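Local coordinates for protein succinylglutamate desuccinylase/aspartoacylase (Shewanella frigidimarina, PDB 3LWU) that binds a zinc ion and probably acts as a hydrolase on ester bonds, as a putative member of the succinylglutamate desuccinylase/aspartoacylase family, at residues A[220-225]-A[233-238]. Numbering follows the deposited sequence.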
ATOM      1  N   LEU A 220      -8.934  19.355  24.462  1.00 20.19           N
ATOM      2  CA  LEU A 220     -10.281  18.936  24.120  1.00 21.79           C
ATOM      3  C   LEU A 220     -10.909  18.238  25.333  1.00 21.93           C
ATOM      4  O   LEU A 220     -10.354  17.274  25.859  1.00 22.18           O
ATOM      5  CB  LEU A 220     -10.242  17.967  22.938  1.00 21.67           C
ATOM      6  CG  LEU A 220      -9.762  18.664  21.672  1.00 24.64           C
ATOM      7  CD1 LEU A 220      -9.078  17.708  20.713  1.00 26.18           C
ATOM      8  CD2 LEU A 220     -10.902  19.389  21.025  1.00 25.52           C
ATOM      9  N   ILE A 221     -12.059  18.723  25.763  1.00 22.63           N
ATOM     10  CA  ILE A 221     -12.729  18.202  26.933  1.00 23.51           C
ATOM     11  C   ILE A 221     -13.696  17.173  26.451  1.00 24.31           C
ATOM     12  O   ILE A 221     -14.638  17.509  25.764  1.00 24.85           O
ATOM     13  CB  ILE A 221     -13.490  19.316  27.703  1.00 23.54           C
ATOM     14  CG1 ILE A 221     -12.538  20.482  28.002  1.00 24.39           C
ATOM     15  CG2 ILE A 221     -14.055  18.758  28.972  1.00 23.36           C
ATOM     16  CD1 ILE A 221     -13.195  21.712  28.633  1.00 24.97           C
ATOM     17  N   ILE A 222     -13.465  15.914  26.795  1.00 25.62           N
ATOM     18  CA  ILE A 222     -14.274  14.821  26.281  1.00 26.20           C
ATOM     19  C   ILE A 222     -15.294  14.307  27.333  1.00 27.63           C
ATOM     20  O   ILE A 222     -15.050  14.374  28.532  1.00 27.50           O
ATOM     21  CB  ILE A 222     -13.392  13.695  25.701  1.00 26.39           C
ATOM     22  CG1 ILE A 222     -12.645  12.923  26.785  1.00 26.33           C
ATOM     23  CG2 ILE A 222     -12.361  14.287  24.708  1.00 24.59           C
ATOM     24  CD1 ILE A 222     -11.729  11.820  26.231  1.00 23.51           C
ATOM     25  N   PRO A 223     -16.462  13.833  26.875  1.00 29.30           N
ATOM     26  CA  PRO A 223     -17.458  13.282  27.791  1.00 30.76           C
ATOM     27  C   PRO A 223     -17.174  11.820  28.167  1.00 32.51           C
ATOM     28  O   PRO A 223     -16.138  11.246  27.784  1.00 32.61           O
ATOM     29  CB  PRO A 223     -18.750  13.368  26.966  1.00 30.33           C
ATOM     30  CG  PRO A 223     -18.283  13.083  25.562  1.00 30.49           C
ATOM     31  CD  PRO A 223     -16.907  13.728  25.464  1.00 29.51           C
ATOM     32  N   ASN A 224     -18.110  11.246  28.918  1.00 34.57           N
ATOM     33  CA  ASN A 224     -18.088   9.861  29.367  1.00 36.11           C
ATOM     34  C   ASN A 224     -18.664   8.959  28.289  1.00 37.02           C
ATOM     35  O   ASN A 224     -19.859   8.706  28.262  1.00 37.50           O
ATOM     36  CB  ASN A 224     -18.955   9.724  30.614  1.00 36.60           C
ATOM     37  CG  ASN A 224     -18.883   8.334  31.210  1.00 38.84           C
ATOM     38  OD1 ASN A 224     -18.094   7.481  30.735  1.00 41.15           O
ATOM     39  ND2 ASN A 224     -19.674   8.093  32.270  1.00 38.60           N
ATOM     40  N   SER A 225     -17.817   8.482  27.399  1.00 37.98           N
ATOM     41  CA  SER A 225     -18.306   7.849  26.204  1.00 39.04           C
ATOM     42  C   SER A 225     -17.227   6.922  25.683  1.00 38.98           C
ATOM     43  O   SER A 225     -16.080   7.349  25.557  1.00 39.17           O
ATOM     44  CB  SER A 225     -18.627   8.938  25.165  1.00 39.50           C
ATOM     45  OG  SER A 225     -19.503   8.451  24.184  1.00 41.06           O
ATOM     46  N   ALA A 233     -11.228   3.409  27.270  1.00 26.04           N
ATOM     47  CA  ALA A 233     -11.214   2.039  27.814  1.00 26.00           C
ATOM     48  C   ALA A 233     -10.759   2.008  29.290  1.00 25.21           C
ATOM     49  O   ALA A 233     -11.206   1.190  30.084  1.00 24.92           O
ATOM     50  CB  ALA A 233     -10.327   1.152  26.968  1.00 25.21           C
ATOM     51  N   THR A 234      -9.867   2.926  29.611  1.00 24.88           N
ATOM     52  CA  THR A 234      -9.249   3.071  30.910  1.00 25.58           C
ATOM     53  C   THR A 234     -10.147   3.806  31.909  1.00 25.22           C
ATOM     54  O   THR A 234     -10.305   3.324  33.022  1.00 24.07           O
ATOM     55  CB  THR A 234      -7.914   3.823  30.742  1.00 24.76           C
ATOM     56  OG1 THR A 234      -6.963   2.916  30.199  1.00 28.89           O
ATOM     57  CG2 THR A 234      -7.398   4.296  31.998  1.00 28.11           C
ATOM     58  N   PHE A 235     -10.720   4.951  31.510  1.00 25.38           N
ATOM     59  CA  PHE A 235     -11.511   5.789  32.440  1.00 26.19           C
ATOM     60  C   PHE A 235     -12.996   5.497  32.510  1.00 26.02           C
ATOM     61  O   PHE A 235     -13.599   5.714  33.547  1.00 25.61           O
ATOM     62  CB  PHE A 235     -11.284   7.313  32.239  1.00 26.89           C
ATOM     63  CG  PHE A 235     -11.795   7.921  30.894  1.00 30.13           C
ATOM     64  CD1 PHE A 235     -13.165   8.198  30.681  1.00 32.19           C
ATOM     65  CD2 PHE A 235     -10.883   8.363  29.918  1.00 33.30           C
ATOM     66  CE1 PHE A 235     -13.614   8.821  29.489  1.00 31.99           C
ATOM     67  CE2 PHE A 235     -11.316   8.992  28.698  1.00 32.66           C
ATOM     68  CZ  PHE A 235     -12.683   9.215  28.491  1.00 33.09           C
ATOM     69  N   CYS A 236     -13.600   5.023  31.418  1.00 26.00           N
ATOM     70  CA  CYS A 236     -15.057   4.852  31.401  1.00 26.12           C
ATOM     71  C   CYS A 236     -15.578   3.973  32.518  1.00 24.22           C
ATOM     72  O   CYS A 236     -16.512   4.367  33.210  1.00 23.05           O
ATOM     73  CB  CYS A 236     -15.560   4.331  30.060  1.00 26.50           C
ATOM     74  SG  CYS A 236     -15.672   5.648  28.789  1.00 35.71           S
ATOM     75  N   PRO A 237     -14.989   2.782  32.709  1.00 22.71           N
ATOM     76  CA  PRO A 237     -15.536   1.934  33.777  1.00 21.71           C
ATOM     77  C   PRO A 237     -15.464   2.605  35.117  1.00 21.09           C
ATOM     78  O   PRO A 237     -16.405   2.449  35.935  1.00 21.32           O
ATOM     79  CB  PRO A 237     -14.623   0.704  33.757  1.00 21.81           C
ATOM     80  CG  PRO A 237     -13.956   0.737  32.418  1.00 22.32           C
ATOM     81  CD  PRO A 237     -13.794   2.183  32.110  1.00 22.58           C
ATOM     82  N   TRP A 238     -14.374   3.349  35.370  1.00 19.61           N
ATOM     83  CA  TRP A 238     -14.256   4.050  36.642  1.00 19.79           C
ATOM     84  C   TRP A 238     -15.237   5.211  36.751  1.00 20.60           C
ATOM     85  O   TRP A 238     -15.792   5.428  37.817  1.00 19.75           O
ATOM     86  CB  TRP A 238     -12.830   4.514  36.922  1.00 19.65           C
ATOM     87  CG  TRP A 238     -11.861   3.385  37.096  1.00 17.31           C
ATOM     88  CD1 TRP A 238     -11.049   2.875  36.147  1.00 17.91           C
ATOM     89  CD2 TRP A 238     -11.608   2.646  38.279  1.00 14.78           C
ATOM     90  NE1 TRP A 238     -10.309   1.850  36.653  1.00 18.06           N
ATOM     91  CE2 TRP A 238     -10.638   1.689  37.970  1.00 17.17           C
ATOM     92  CE3 TRP A 238     -12.110   2.700  39.578  1.00 17.89           C
ATOM     93  CZ2 TRP A 238     -10.145   0.793  38.909  1.00 16.64           C
ATOM     94  CZ3 TRP A 238     -11.623   1.801  40.507  1.00 17.53           C
ATOM     95  CH2 TRP A 238     -10.643   0.870  40.164  1.00 15.99           C
TER
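Phe235 and Ile222 meet because Ile222 places CG1, and Phe235 its CG, between the backbone N and the carbonyl carbon: chi1 is 67° for the phenylalanine, which swings its ring off the helix, and 71° for the isoleucine, whose extended CG1–CD1 arm reaches out to meet it. CD1 of Ile222 arrives at the rim of the ring, near its plane, 3.6 Å from CZ of Phe235, an edge contact and not a methyl on a face. The same rim also runs past the carbonyl of Pro223, with Pro223 O 3.9 Å from CE1 of Phe235.

One residue further along, a chi1 of -175° swings the Asn224 amide over to the helix. There OD1 of Asn224 stands 3.6 Å from SG of Cys236, and Ser225 O comes to 3.7 Å from the same sulfur. The other end of the amide, ND2, makes a weak hydrogen bond to Glu243, further down helix 230-247.

This is where the chain leaves strand 218-222 and turns into that helix within the zinc-binding catalytic domain. Tyr202 and Pro204 extend the apolar cluster, and the Ile222 side chain lies about 13 Å from the zinc. With no hydrogen bond joining the two segments, their contact rests on van der Waals packing: hydrocarbon against ring edge at the strand end, loop oxygens beside a polarisable helix sulfur.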